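PDB 3NUR: amidohydrolase from Staphylococcus aureus, which probably hydrolyses carbon-nitrogen bonds of the amide type in an as yet unidentified substrate, using a metal-binding TIM-barrel active site. Local coordinates for residues A[113-118]-A[132-137]; A[145-150]-A[185-190]; A[252-257]-A[291-296]; A[307-312]-A[339-344]. All blocks are in the same frame, centred on the assembly; numbering follows the deposited sequence. Where two conformers were deposited one is given.

Contact 1 of 4, residues A[113-118]-A[132-137]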
loop_
_atom_site.group_PDB
_atom_site.type_symbol
_atom_site.label_atom_id
_atom_site.label_comp_id
_atom_site.label_asym_id
_atom_site.label_seq_id
_atom_site.Cartn_x
_atom_site.Cartn_y
_atom_site.Cartn_z
ATOM N N LYS A 113 17.678 9.392 0.510
ATOM C CA LYS A 113 18.557 8.554 1.293
ATOM C C LYS A 113 17.942 7.177 1.538
ATOM O O LYS A 113 18.632 6.159 1.411
ATOM C CB LYS A 113 18.778 9.218 2.630
ATOM C CG LYS A 113 19.988 8.683 3.383
ATOM C CD LYS A 113 21.030 9.756 3.445
ATOM C CE LYS A 113 20.452 11.120 3.757
ATOM N NZ LYS A 113 21.469 12.173 3.632
ATOM N N ALA A 114 16.624 7.176 1.887
ATOM C CA ALA A 114 15.972 5.906 2.152
ATOM C C ALA A 114 16.006 5.063 0.874
ATOM O O ALA A 114 16.416 3.895 0.927
ATOM C CB ALA A 114 14.540 6.130 2.629
ATOM N N ASN A 115 15.614 5.658 -0.279
ATOM C CA ASN A 115 15.591 4.943 -1.568
ATOM C C ASN A 115 16.975 4.425 -1.984
ATOM O O ASN A 115 17.095 3.283 -2.436
ATOM C CB ASN A 115 14.977 5.816 -2.658
ATOM C CG ASN A 115 13.521 6.119 -2.380
ATOM O OD1 ASN A 115 12.764 5.255 -1.910
ATOM N ND2 ASN A 115 13.087 7.318 -2.731
ATOM N N ASP A 116 18.015 5.240 -1.781
ATOM C CA ASP A 116 19.387 4.826 -2.111
ATOM C C ASP A 116 19.836 3.659 -1.246
ATOM O O ASP A 116 20.431 2.717 -1.772
ATOM C CB ASP A 116 20.373 6.004 -1.964
ATOM C CG ASP A 116 20.366 6.978 -3.136
ATOM O OD1 ASP A 116 19.760 6.651 -4.186
ATOM O OD2 ASP A 116 20.993 8.054 -3.016
ATOM N N GLN A 117 19.554 3.715 0.071
ATOM C CA GLN A 117 19.962 2.634 0.979
ATOM C C GLN A 117 19.199 1.357 0.660
ATOM O O GLN A 117 19.774 0.267 0.692
ATOM C CB GLN A 117 19.802 3.026 2.452
ATOM C CG GLN A 117 20.843 4.042 2.914
ATOM C CD GLN A 117 20.965 4.099 4.416
ATOM O OE1 GLN A 117 21.173 3.084 5.096
ATOM N NE2 GLN A 117 20.885 5.298 4.964
ATOM N N LEU A 118 17.905 1.492 0.315
ATOM C CA LEU A 118 17.085 0.348 -0.071
ATOM C C LEU A 118 17.644 -0.306 -1.328
ATOM O O LEU A 118 17.794 -1.527 -1.354
ATOM C CB LEU A 118 15.606 0.747 -0.300
ATOM C CG LEU A 118 14.665 -0.439 -0.673
ATOM C CD1 LEU A 118 14.655 -1.523 0.441
ATOM C CD2 LEU A 118 13.234 0.054 -0.991
ATOM N N PHE A 132 9.854 -0.519 -3.585
ATOM C CA PHE A 132 8.806 0.467 -3.797
ATOM C C PHE A 132 9.388 1.784 -3.303
ATOM O O PHE A 132 10.063 1.819 -2.254
ATOM C CB PHE A 132 7.492 0.104 -3.050
ATOM C CG PHE A 132 6.440 -0.650 -3.861
ATOM C CD1 PHE A 132 6.683 -1.022 -5.179
ATOM C CD2 PHE A 132 5.236 -1.036 -3.282
ATOM C CE1 PHE A 132 5.711 -1.714 -5.928
ATOM C CE2 PHE A 132 4.272 -1.744 -4.023
ATOM C CZ PHE A 132 4.509 -2.053 -5.347
ATOM N N ALA A 133 9.172 2.846 -4.077
ATOM C CA ALA A 133 9.679 4.194 -3.757
ATOM C C ALA A 133 9.005 4.823 -2.539
ATOM O O ALA A 133 7.807 4.608 -2.301
ATOM C CB ALA A 133 9.463 5.102 -4.951
ATOM N N THR A 134 9.786 5.604 -1.779
ATOM C CA THR A 134 9.342 6.440 -0.659
ATOM C C THR A 134 9.447 7.864 -1.216
ATOM O O THR A 134 10.511 8.260 -1.703
ATOM C CB THR A 134 10.139 6.183 0.621
ATOM O OG1 THR A 134 9.991 4.800 0.960
ATOM C CG2 THR A 134 9.653 7.045 1.794
ATOM N N LEU A 135 8.316 8.584 -1.245
ATOM C CA LEU A 135 8.246 9.889 -1.912
ATOM C C LEU A 135 7.963 11.061 -1.017
ATOM O O LEU A 135 7.085 10.960 -0.177
ATOM C CB LEU A 135 7.183 9.860 -3.027
ATOM C CG LEU A 135 7.291 8.720 -4.059
ATOM C CD1 LEU A 135 6.099 8.717 -4.967
ATOM C CD2 LEU A 135 8.598 8.821 -4.854
ATOM N N PRO A 136 8.589 12.232 -1.275
ATOM C CA PRO A 136 8.265 13.422 -0.471
ATOM C C PRO A 136 6.970 14.072 -0.989
ATOM O O PRO A 136 6.999 15.093 -1.666
ATOM C CB PRO A 136 9.505 14.304 -0.665
ATOM C CG PRO A 136 9.984 13.971 -2.065
ATOM C CD PRO A 136 9.650 12.513 -2.280
ATOM N N ILE A 137 5.815 13.455 -0.689
ATOM C CA ILE A 137 4.498 13.897 -1.198
ATOM C C ILE A 137 4.151 15.377 -0.978
ATOM O O ILE A 137 3.419 15.962 -1.786
ATOM C CB ILE A 137 3.346 12.953 -0.780
ATOM C CG1 ILE A 137 3.134 12.970 0.756
ATOM C CG2 ILE A 137 3.576 11.520 -1.366
ATOM C CD1 ILE A 137 1.924 12.200 1.284
HETATM O O HOH W 1 11.740 3.145 -0.333
#
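Asn115 pairs its side-chain amide with the backbone of a single residue, Thr134, using both ends of the amide at once. Thr134 N donates to Asn115 OD1 over 3.0 Å, and Asn115 ND2 donates back to Thr134 O over 2.9 Å. Both acceptors are met in their carbonyl planes on a lone pair, and the N-H...O angles of 161° and 157° show two nearly straight bonds. Thr134 O also lies close to the amide plane of Asn115. A helix side chain thus serves both the N-H and the C=O of a residue just beyond strand 129-131, and the paired bonds fix the rotation of the amide.

The same OD1 accepts a hydrogen bond from a water at 2.8 Å. That water also donates to Phe132 O, 2.9 Å from its oxygen, and accepts from Thr134 OG1 at 2.7 Å, so it ties the amide to Phe132 and to the hydroxyl of Thr134. With chi1 near -65° the amide of Asn115 swings beside its own backbone N and anti to its carbonyl carbon, reaching across to the loop. One turn further, Leu118 adds a plain van der Waals touch, its CD2 lying 3.8 Å from Phe132 O. Glu146 OE2 probably accepts a further hydrogen bond from Asn115 ND2, which would give that nitrogen two acceptors.

The contact fastens helix 104-124 to the loop after strand 129-131 in the TIM barrel. Leu118 also packs on Leu92 of strand 87-94, Thr134 reaches Tyr94 of that strand, and Ala133 lies on Cys150 of helix 140-152.

Contact 2 of 4, residues A[145-150]-A[185-190]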
loop_
_atom_site.group_PDB
_atom_site.type_symbol
_atom_site.label_atom_id
_atom_site.label_comp_id
_atom_site.label_asym_id
_atom_site.label_seq_id
_atom_site.Cartn_x
_atom_site.Cartn_y
_atom_site.Cartn_z
ATOM N N ARG A 145 9.820 13.632 -9.617
ATOM C CA ARG A 145 11.199 13.447 -10.106
ATOM C C ARG A 145 11.892 12.302 -9.347
ATOM O O ARG A 145 12.599 11.497 -9.959
ATOM C CB ARG A 145 12.016 14.755 -9.964
ATOM C CG ARG A 145 11.551 15.874 -10.907
ATOM C CD ARG A 145 12.572 17.011 -11.048
ATOM N NE ARG A 145 12.969 17.572 -9.754
ATOM C CZ ARG A 145 12.345 18.575 -9.141
ATOM N NH1 ARG A 145 11.298 19.161 -9.709
ATOM N NH2 ARG A 145 12.761 18.998 -7.955
ATOM N N GLU A 146 11.650 12.193 -8.031
ATOM C CA GLU A 146 12.208 11.089 -7.231
ATOM C C GLU A 146 11.579 9.751 -7.629
ATOM O O GLU A 146 12.251 8.727 -7.612
ATOM C CB GLU A 146 12.038 11.342 -5.724
ATOM C CG GLU A 146 12.667 10.282 -4.818
ATOM C CD GLU A 146 14.167 10.035 -4.940
ATOM O OE1 GLU A 146 14.841 10.753 -5.717
ATOM O OE2 GLU A 146 14.678 9.152 -4.216
ATOM N N PHE A 147 10.302 9.775 -8.000
ATOM C CA PHE A 147 9.582 8.592 -8.477
ATOM C C PHE A 147 10.270 8.066 -9.748
ATOM O O PHE A 147 10.564 6.872 -9.846
ATOM C CB PHE A 147 8.111 8.955 -8.793
ATOM C CG PHE A 147 7.079 7.844 -8.779
ATOM C CD1 PHE A 147 7.466 6.506 -8.722
ATOM C CD2 PHE A 147 5.719 8.138 -8.802
ATOM C CE1 PHE A 147 6.507 5.476 -8.709
ATOM C CE2 PHE A 147 4.762 7.116 -8.773
ATOM C CZ PHE A 147 5.160 5.787 -8.734
ATOM N N GLU A 148 10.516 8.967 -10.712
ATOM C CA GLU A 148 11.170 8.654 -11.983
ATOM C C GLU A 148 12.570 8.100 -11.717
ATOM O O GLU A 148 12.955 7.111 -12.359
ATOM C CB GLU A 148 11.215 9.905 -12.896
ATOM C CG GLU A 148 11.774 9.642 -14.296
ATOM C CD GLU A 148 13.283 9.745 -14.475
ATOM O OE1 GLU A 148 13.912 10.614 -13.827
ATOM O OE2 GLU A 148 13.834 8.965 -15.285
ATOM N N ARG A 149 13.319 8.719 -10.765
ATOM C CA ARG A 149 14.674 8.281 -10.404
ATOM C C ARG A 149 14.639 6.857 -9.844
ATOM O O ARG A 149 15.439 6.029 -10.254
ATOM C CB ARG A 149 15.332 9.243 -9.401
ATOM C CG ARG A 149 16.788 8.912 -9.118
ATOM C CD ARG A 149 17.389 9.837 -8.093
ATOM N NE ARG A 149 17.013 9.492 -6.722
ATOM C CZ ARG A 149 17.718 8.698 -5.926
ATOM N NH1 ARG A 149 17.324 8.482 -4.684
ATOM N NH2 ARG A 149 18.818 8.101 -6.373
ATOM N N CYS A 150 13.685 6.564 -8.945
ATOM C CA CYS A 150 13.540 5.239 -8.348
ATOM C C CYS A 150 13.290 4.179 -9.398
ATOM O O CYS A 150 13.900 3.115 -9.349
ATOM C CB CYS A 150 12.432 5.249 -7.299
ATOM S SG CYS A 150 12.904 6.064 -5.757
ATOM N N LEU A 185 5.291 5.738 -16.081
ATOM C CA LEU A 185 6.293 4.730 -15.735
ATOM C C LEU A 185 5.731 3.296 -15.736
ATOM O O LEU A 185 6.516 2.348 -15.629
ATOM C CB LEU A 185 6.930 5.054 -14.382
ATOM C CG LEU A 185 7.711 6.372 -14.270
ATOM C CD1 LEU A 185 7.944 6.733 -12.803
ATOM C CD2 LEU A 185 9.019 6.316 -15.036
ATOM N N ASP A 186 4.382 3.140 -15.876
ATOM C CA ASP A 186 3.680 1.841 -15.882
ATOM C C ASP A 186 3.907 1.058 -14.571
ATOM O O ASP A 186 4.189 -0.149 -14.570
ATOM C CB ASP A 186 4.043 1.004 -17.127
ATOM C CG ASP A 186 3.030 -0.061 -17.485
ATOM O OD1 ASP A 186 1.822 0.136 -17.191
ATOM O OD2 ASP A 186 3.429 -1.067 -18.105
ATOM N N VAL A 187 3.823 1.781 -13.444
ATOM C CA VAL A 187 4.033 1.169 -12.126
ATOM C C VAL A 187 2.855 1.511 -11.197
ATOM O O VAL A 187 2.280 2.590 -11.349
ATOM C CB VAL A 187 5.392 1.543 -11.480
ATOM C CG1 VAL A 187 6.574 0.967 -12.269
ATOM C CG2 VAL A 187 5.532 3.062 -11.282
ATOM N N PRO A 188 2.527 0.646 -10.200
ATOM C CA PRO A 188 1.412 0.980 -9.298
ATOM C C PRO A 188 1.836 1.855 -8.103
ATOM O O PRO A 188 3.023 2.010 -7.792
ATOM C CB PRO A 188 0.955 -0.398 -8.812
ATOM C CG PRO A 188 2.234 -1.195 -8.735
ATOM C CD PRO A 188 3.086 -0.696 -9.886
ATOM N N ILE A 189 0.833 2.406 -7.411
ATOM C CA ILE A 189 1.025 3.159 -6.169
ATOM C C ILE A 189 0.244 2.395 -5.086
ATOM O O ILE A 189 -0.952 2.173 -5.232
ATOM C CB ILE A 189 0.534 4.640 -6.256
ATOM C CG1 ILE A 189 1.351 5.488 -7.271
ATOM C CG2 ILE A 189 0.530 5.285 -4.875
ATOM C CD1 ILE A 189 0.701 6.812 -7.608
ATOM N N TYR A 190 0.913 2.013 -4.008
ATOM C CA TYR A 190 0.281 1.358 -2.860
ATOM C C TYR A 190 -0.095 2.501 -1.903
ATOM O O TYR A 190 0.786 3.264 -1.501
ATOM C CB TYR A 190 1.282 0.390 -2.164
ATOM C CG TYR A 190 0.643 -0.698 -1.314
ATOM C CD1 TYR A 190 0.883 -2.043 -1.575
ATOM C CD2 TYR A 190 -0.158 -0.381 -0.217
ATOM C CE1 TYR A 190 0.303 -3.049 -0.805
ATOM C CE2 TYR A 190 -0.727 -1.381 0.581
ATOM C CZ TYR A 190 -0.490 -2.715 0.281
ATOM O OH TYR A 190 -1.087 -3.715 1.012
#
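Phe147 presses its ring from helix 140-152 onto the segment that enters strand 189-192, a helix-to-strand packing of the TIM barrel. Three aliphatic side chains form the first shell. Leu185 CD1 lies over one face, displaced toward the rim and 4.1 Å from Phe147 CD1. Val187 CG2 approaches the far end of the ring obliquely, 3.7 Å from Phe147 CE1 and equally near CZ. Ile189 CG1 reaches the other flank, 4.1 Å from Phe147 CE2. The ring extends this far because CG stands anti to the backbone N (chi1 -157°), which carries it off the helix toward 185-190.

Leu185 does double duty: its CD1 also sits 3.8 Å from Glu148 CA, so the methyl fills the angle between the ring and the helix backbone. Just beyond, Asp186 ends helix 176-185 in a Schellman motif with positive phi, turning the chain toward Val187 and the strand. Thr181 and Ala182 of helix 176-185 also touch the Phe147 ring.

On another side of helix 140-152, Arg149 grips the carboxylate of Glu146 side-on with two nitrogens. Its NE lies 2.7 Å from Glu146 OE1, with an N-H...O angle of 172° and the oxygen only 2° from the guanidinium plane.

Contact 3 of 4, residues A[252-257]-A[291-296]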
loop_
_atom_site.group_PDB
_atom_site.type_symbol
_atom_site.label_atom_id
_atom_site.label_comp_id
_atom_site.label_asym_id
_atom_site.label_seq_id
_atom_site.Cartn_x
_atom_site.Cartn_y
_atom_site.Cartn_z
ATOM N N GLY A 252 -4.364 -2.250 1.048
ATOM C CA GLY A 252 -4.283 -3.374 1.963
ATOM C C GLY A 252 -5.502 -3.536 2.831
ATOM O O GLY A 252 -6.571 -2.999 2.529
ATOM N N HIS A 253 -5.349 -4.314 3.912
ATOM C CA HIS A 253 -6.394 -4.591 4.901
ATOM C C HIS A 253 -7.731 -4.922 4.264
ATOM O O HIS A 253 -8.798 -4.432 4.701
ATOM C CB HIS A 253 -6.453 -3.451 5.937
ATOM C CG HIS A 253 -5.081 -3.117 6.445
ATOM N ND1 HIS A 253 -4.311 -2.120 5.856
ATOM C CD2 HIS A 253 -4.341 -3.746 7.385
ATOM C CE1 HIS A 253 -3.134 -2.176 6.465
ATOM N NE2 HIS A 253 -3.115 -3.120 7.407
ATOM N N TRP A 254 -7.671 -5.815 3.241
ATOM C CA TRP A 254 -8.832 -6.311 2.509
ATOM C C TRP A 254 -9.657 -5.219 1.801
ATOM O O TRP A 254 -10.859 -5.392 1.562
ATOM C CB TRP A 254 -9.710 -7.203 3.433
ATOM C CG TRP A 254 -9.047 -8.482 3.871
ATOM C CD1 TRP A 254 -8.786 -8.871 5.153
ATOM C CD2 TRP A 254 -8.625 -9.569 3.027
ATOM N NE1 TRP A 254 -8.206 -10.122 5.162
ATOM C CE2 TRP A 254 -8.117 -10.584 3.873
ATOM C CE3 TRP A 254 -8.655 -9.795 1.640
ATOM C CZ2 TRP A 254 -7.640 -11.803 3.377
ATOM C CZ3 TRP A 254 -8.120 -10.979 1.142
ATOM C CH2 TRP A 254 -7.620 -11.965 2.005
ATOM N N GLY A 255 -9.007 -4.113 1.451
ATOM C CA GLY A 255 -9.693 -3.025 0.760
ATOM C C GLY A 255 -10.090 -1.845 1.617
ATOM O O GLY A 255 -10.788 -0.946 1.126
ATOM N N GLU A 256 -9.640 -1.811 2.907
ATOM C CA GLU A 256 -9.870 -0.638 3.778
ATOM C C GLU A 256 -11.348 -0.240 3.821
ATOM O O GLU A 256 -11.689 0.948 3.725
ATOM C CB GLU A 256 -8.982 0.540 3.295
ATOM C CG GLU A 256 -7.510 0.154 3.089
ATOM C CD GLU A 256 -6.671 -0.121 4.327
ATOM O OE1 GLU A 256 -7.232 -0.175 5.444
ATOM O OE2 GLU A 256 -5.429 -0.231 4.183
ATOM N N PHE A 257 -12.202 -1.265 3.999
ATOM C CA PHE A 257 -13.673 -1.267 4.093
ATOM C C PHE A 257 -14.411 -1.090 2.773
ATOM O O PHE A 257 -15.612 -1.357 2.730
ATOM C CB PHE A 257 -14.187 -0.200 5.060
ATOM C CG PHE A 257 -13.829 -0.419 6.500
ATOM C CD1 PHE A 257 -14.689 -1.119 7.346
ATOM C CD2 PHE A 257 -12.668 0.133 7.036
ATOM C CE1 PHE A 257 -14.388 -1.270 8.695
ATOM C CE2 PHE A 257 -12.362 -0.027 8.387
ATOM C CZ PHE A 257 -13.245 -0.697 9.211
ATOM N N SER A 291 -2.770 -7.623 3.995
ATOM C CA SER A 291 -1.853 -7.037 5.004
ATOM C C SER A 291 -1.685 -7.948 6.238
ATOM O O SER A 291 -1.785 -7.474 7.375
ATOM C CB SER A 291 -2.334 -5.656 5.447
ATOM O OG SER A 291 -2.664 -4.832 4.350
ATOM N N GLY A 292 -1.506 -9.249 6.013
ATOM C CA GLY A 292 -1.311 -10.217 7.090
ATOM C C GLY A 292 -2.531 -10.524 7.945
ATOM O O GLY A 292 -2.401 -11.196 8.976
HETATM N N MSE A 293 -3.733 -10.068 7.518
HETATM C CA MSE A 293 -4.985 -10.350 8.246
HETATM C C MSE A 293 -5.581 -11.582 7.552
HETATM O O MSE A 293 -6.338 -11.453 6.602
HETATM C CB MSE A 293 -5.961 -9.154 8.171
HETATM C CG MSE A 293 -5.489 -7.917 8.925
HETATM SE SE MSE A 293 -6.615 -6.352 8.464
HETATM C CE MSE A 293 -8.358 -7.095 8.573
ATOM N N LEU A 294 -5.164 -12.769 7.991
ATOM C CA LEU A 294 -5.494 -14.012 7.308
ATOM C C LEU A 294 -6.802 -14.597 7.779
ATOM O O LEU A 294 -6.844 -15.591 8.506
ATOM C CB LEU A 294 -4.300 -14.986 7.379
ATOM C CG LEU A 294 -2.930 -14.412 6.920
ATOM C CD1 LEU A 294 -1.853 -15.475 6.986
ATOM C CD2 LEU A 294 -3.005 -13.783 5.526
ATOM N N THR A 295 -7.889 -13.930 7.370
ATOM C CA THR A 295 -9.233 -14.271 7.814
ATOM C C THR A 295 -10.117 -14.562 6.609
ATOM O O THR A 295 -10.143 -13.776 5.660
ATOM C CB THR A 295 -9.752 -13.162 8.741
ATOM O OG1 THR A 295 -9.700 -11.913 8.036
ATOM C CG2 THR A 295 -8.933 -13.058 10.060
ATOM N N LYS A 296 -10.761 -15.736 6.613
ATOM C CA LYS A 296 -11.596 -16.185 5.492
ATOM C C LYS A 296 -12.816 -15.294 5.140
ATOM O O LYS A 296 -13.049 -15.079 3.945
ATOM C CB LYS A 296 -12.011 -17.660 5.686
ATOM C CG LYS A 296 -12.668 -18.280 4.465
ATOM C CD LYS A 296 -12.953 -19.778 4.627
ATOM C CE LYS A 296 -13.656 -20.378 3.419
ATOM N NZ LYS A 296 -15.053 -19.852 3.250
HETATM O O HOH W 2 -1.893 -5.076 9.041
#
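His253 lies against Ser291 where two loops meet at the C-terminal ends of TIM-barrel strands 249-251 and 286-288, near the calcium site. Its CB begins the contact 3.9 Å from the selenium of Met293, a selenomethionine. The ring turns one face to Ser291, whose CB stands 3.5 Å from the ring centroid and 22° off the normal, a CH-pi contact. Ser291 OG sits over the ring centre, near CG and 3.4 Å from His253 CE1. CD2 meets the selenium at 3.6 Å, at the ring edge. ND1 donates in the ring plane to Glu256 OE2 at 2.8 Å, from above the carboxylate plane. At the tip, NE2 lies 2.8 Å from a water that donates to Ser291 O. Carboxylate and water probably hold the ring's orientation.

The backbone N of His253 donates to Ser291 OG, which is also hydrogen-bonded to the calcium ligand Glu28. Glu256 has a second partner in His225 through OE1, consistent with a polar network beside the calcium site.

Trp254 extends the junction, its CD1 lying 3.9 Å from the CE methyl of Met293. The last link is indole NE1 to Met293 O: 2.7 Å long, bent to 138°, the oxygen tilted 23° from the ring plane.

Contact 4 of 4, residues A[307-312]-A[339-344]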
loop_
_atom_site.group_PDB
_atom_site.type_symbol
_atom_site.label_atom_id
_atom_site.label_comp_id
_atom_site.label_asym_id
_atom_site.label_seq_id
_atom_site.Cartn_x
_atom_site.Cartn_y
_atom_site.Cartn_z
ATOM N N GLY A 307 -12.953 -9.991 -7.558
ATOM C CA GLY A 307 -12.478 -11.166 -8.276
ATOM C C GLY A 307 -11.047 -11.527 -7.955
ATOM O O GLY A 307 -10.269 -10.699 -7.459
ATOM N N ILE A 308 -10.703 -12.783 -8.247
ATOM C CA ILE A 308 -9.381 -13.341 -7.988
ATOM C C ILE A 308 -8.232 -12.612 -8.687
ATOM O O ILE A 308 -7.152 -12.550 -8.121
ATOM C CB ILE A 308 -9.373 -14.870 -8.307
ATOM C CG1 ILE A 308 -8.316 -15.602 -7.499
ATOM C CG2 ILE A 308 -9.277 -15.175 -9.803
ATOM C CD1 ILE A 308 -8.908 -16.047 -6.103
ATOM N N ASP A 309 -8.468 -12.048 -9.890
ATOM C CA ASP A 309 -7.408 -11.397 -10.662
ATOM C C ASP A 309 -6.883 -10.124 -10.002
ATOM O O ASP A 309 -5.863 -9.599 -10.437
ATOM C CB ASP A 309 -7.903 -11.068 -12.085
ATOM C CG ASP A 309 -8.160 -12.273 -12.979
ATOM O OD1 ASP A 309 -7.321 -13.200 -12.984
ATOM O OD2 ASP A 309 -9.150 -12.242 -13.744
ATOM N N ARG A 310 -7.613 -9.605 -9.008
ATOM C CA ARG A 310 -7.288 -8.327 -8.369
ATOM C C ARG A 310 -6.747 -8.486 -6.958
ATOM O O ARG A 310 -6.541 -7.484 -6.264
ATOM C CB ARG A 310 -8.539 -7.394 -8.392
ATOM C CG ARG A 310 -9.173 -7.177 -9.785
ATOM C CD ARG A 310 -8.208 -6.741 -10.889
ATOM N NE ARG A 310 -7.636 -5.426 -10.603
ATOM C CZ ARG A 310 -6.991 -4.683 -11.500
ATOM N NH1 ARG A 310 -6.826 -5.124 -12.743
ATOM N NH2 ARG A 310 -6.510 -3.492 -11.162
ATOM N N ILE A 311 -6.478 -9.726 -6.533
ATOM C CA ILE A 311 -5.975 -9.969 -5.181
ATOM C C ILE A 311 -4.482 -10.274 -5.187
ATOM O O ILE A 311 -4.020 -11.152 -5.922
ATOM C CB ILE A 311 -6.807 -11.071 -4.452
ATOM C CG1 ILE A 311 -8.320 -10.702 -4.411
ATOM C CG2 ILE A 311 -6.263 -11.360 -3.044
ATOM C CD1 ILE A 311 -9.225 -11.880 -4.024
ATOM N N LEU A 312 -3.739 -9.552 -4.350
ATOM C CA LEU A 312 -2.298 -9.751 -4.175
ATOM C C LEU A 312 -2.040 -10.215 -2.753
ATOM O O LEU A 312 -2.879 -9.993 -1.896
ATOM C CB LEU A 312 -1.516 -8.445 -4.448
ATOM C CG LEU A 312 -1.672 -7.821 -5.827
ATOM C CD1 LEU A 312 -0.977 -6.451 -5.883
ATOM C CD2 LEU A 312 -1.156 -8.749 -6.924
ATOM N N LYS A 339 -4.984 -20.103 -6.482
ATOM C CA LYS A 339 -3.885 -20.025 -5.518
ATOM C C LYS A 339 -2.661 -19.436 -6.203
ATOM O O LYS A 339 -2.017 -18.554 -5.632
ATOM C CB LYS A 339 -3.511 -21.422 -5.004
ATOM C CG LYS A 339 -4.513 -22.061 -4.080
ATOM C CD LYS A 339 -3.897 -23.336 -3.535
ATOM C CE LYS A 339 -4.943 -24.306 -3.099
ATOM N NZ LYS A 339 -4.342 -25.484 -2.432
ATOM N N GLU A 340 -2.344 -19.916 -7.423
ATOM C CA GLU A 340 -1.186 -19.411 -8.204
ATOM C C GLU A 340 -1.292 -17.903 -8.479
ATOM O O GLU A 340 -0.299 -17.177 -8.319
ATOM C CB GLU A 340 -1.025 -20.183 -9.524
ATOM C CG GLU A 340 -0.515 -21.605 -9.363
ATOM C CD GLU A 340 -0.440 -22.399 -10.659
ATOM O OE1 GLU A 340 -0.039 -21.817 -11.696
ATOM O OE2 GLU A 340 -0.760 -23.610 -10.635
ATOM N N LYS A 341 -2.501 -17.440 -8.838
ATOM C CA LYS A 341 -2.778 -16.028 -9.125
ATOM C C LYS A 341 -2.495 -15.136 -7.910
ATOM O O LYS A 341 -1.739 -14.157 -8.015
ATOM C CB LYS A 341 -4.225 -15.837 -9.632
ATOM C CG LYS A 341 -4.433 -16.319 -11.062
ATOM C CD LYS A 341 -5.853 -16.061 -11.548
ATOM C CE LYS A 341 -5.936 -16.217 -13.047
ATOM N NZ LYS A 341 -7.306 -15.933 -13.545
ATOM N N ILE A 342 -3.083 -15.490 -6.768
ATOM C CA ILE A 342 -2.899 -14.720 -5.532
ATOM C C ILE A 342 -1.459 -14.798 -5.041
ATOM O O ILE A 342 -0.908 -13.770 -4.642
ATOM C CB ILE A 342 -3.881 -15.190 -4.417
ATOM C CG1 ILE A 342 -5.340 -15.001 -4.844
ATOM C CG2 ILE A 342 -3.586 -14.466 -3.067
ATOM C CD1 ILE A 342 -6.301 -15.850 -3.898
ATOM N N SER A 343 -0.861 -16.006 -5.058
ATOM C CA SER A 343 0.494 -16.192 -4.554
ATOM C C SER A 343 1.546 -15.440 -5.370
ATOM O O SER A 343 2.389 -14.742 -4.781
ATOM C CB SER A 343 0.836 -17.679 -4.477
ATOM O OG SER A 343 1.964 -17.924 -3.654
ATOM N N TYR A 344 1.519 -15.591 -6.705
ATOM C CA TYR A 344 2.582 -15.021 -7.541
ATOM C C TYR A 344 2.184 -14.397 -8.874
ATOM O O TYR A 344 2.789 -13.390 -9.256
ATOM C CB TYR A 344 3.554 -16.207 -7.823
ATOM C CG TYR A 344 4.936 -15.867 -8.338
ATOM C CD1 TYR A 344 6.038 -15.872 -7.484
ATOM C CD2 TYR A 344 5.169 -15.674 -9.698
ATOM C CE1 TYR A 344 7.324 -15.590 -7.956
ATOM C CE2 TYR A 344 6.447 -15.375 -10.180
ATOM C CZ TYR A 344 7.522 -15.334 -9.304
ATOM O OH TYR A 344 8.783 -15.035 -9.760
#
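Asp309 OD1 receives Lys341 NZ at 2.8 Å in a salt bridge, the shortest polar contact between these segments. The ammonium comes to the syn side of the carboxylate, 20° out of its plane. Lys341 gets there by running extended beyond CG, so its methylenes pass close by: CE is 3.3 Å from Asp309 OD1, and CD is 3.9 Å from Ile308 CG2.

The remaining packing is aliphatic. Ile308 crosses Ile342 at about a right angle, and its CD1 comes 3.4 Å from Ile342 CD1, tighter than usual van der Waals contact. Ile308 CG1 stands anti to the backbone N (chi1 -154°), and chi2 of 88° then turns CD1 onto Ile342. Ile311 instead lies alongside Ile342, both pointing the same way, with 4.1 Å between Ile311 CG2 and Ile342 CG2. Phe299 of helix 296-306 touches all three isoleucines.

Asn346, one turn on, donates through ND2 to the carbonyls of Ile308 and Ile311, holding the 3-10 segment and the residue after it. Leu312 pairs by backbone with Ile288 of strand 286-288. Helix 336-351, the last of the chain, packs on the segment leading to the calcium ligand Asp316, in the outer helix layer of a TIM barrel.

How the contacts relate
Contacts 1 and 2 form one continuous patch, their centres 11 Å apart. Asp116 OD1 takes Arg149 NH2 at 2.8 Å in a salt bridge and Asn115 ND2 probably donates to Glu146 OE2 over 2.8 Å, so the Arg149-Glu146 pair is tied at both ends to the helix of contact 1. Contact 3 lies about 25 Å from each of their centres, yet Tyr190 of contact 2 touches it, its OH 3.4 Å from Gly252 CA. Contact 4 sits 14 Å from contact 3, centre to centre, without touching it. Calcium ranks them: the side chain of His253 is about 5 Å from the ion, Phe132 about 11 Å, Leu312 about 13 Å and Ile189 about 14 Å.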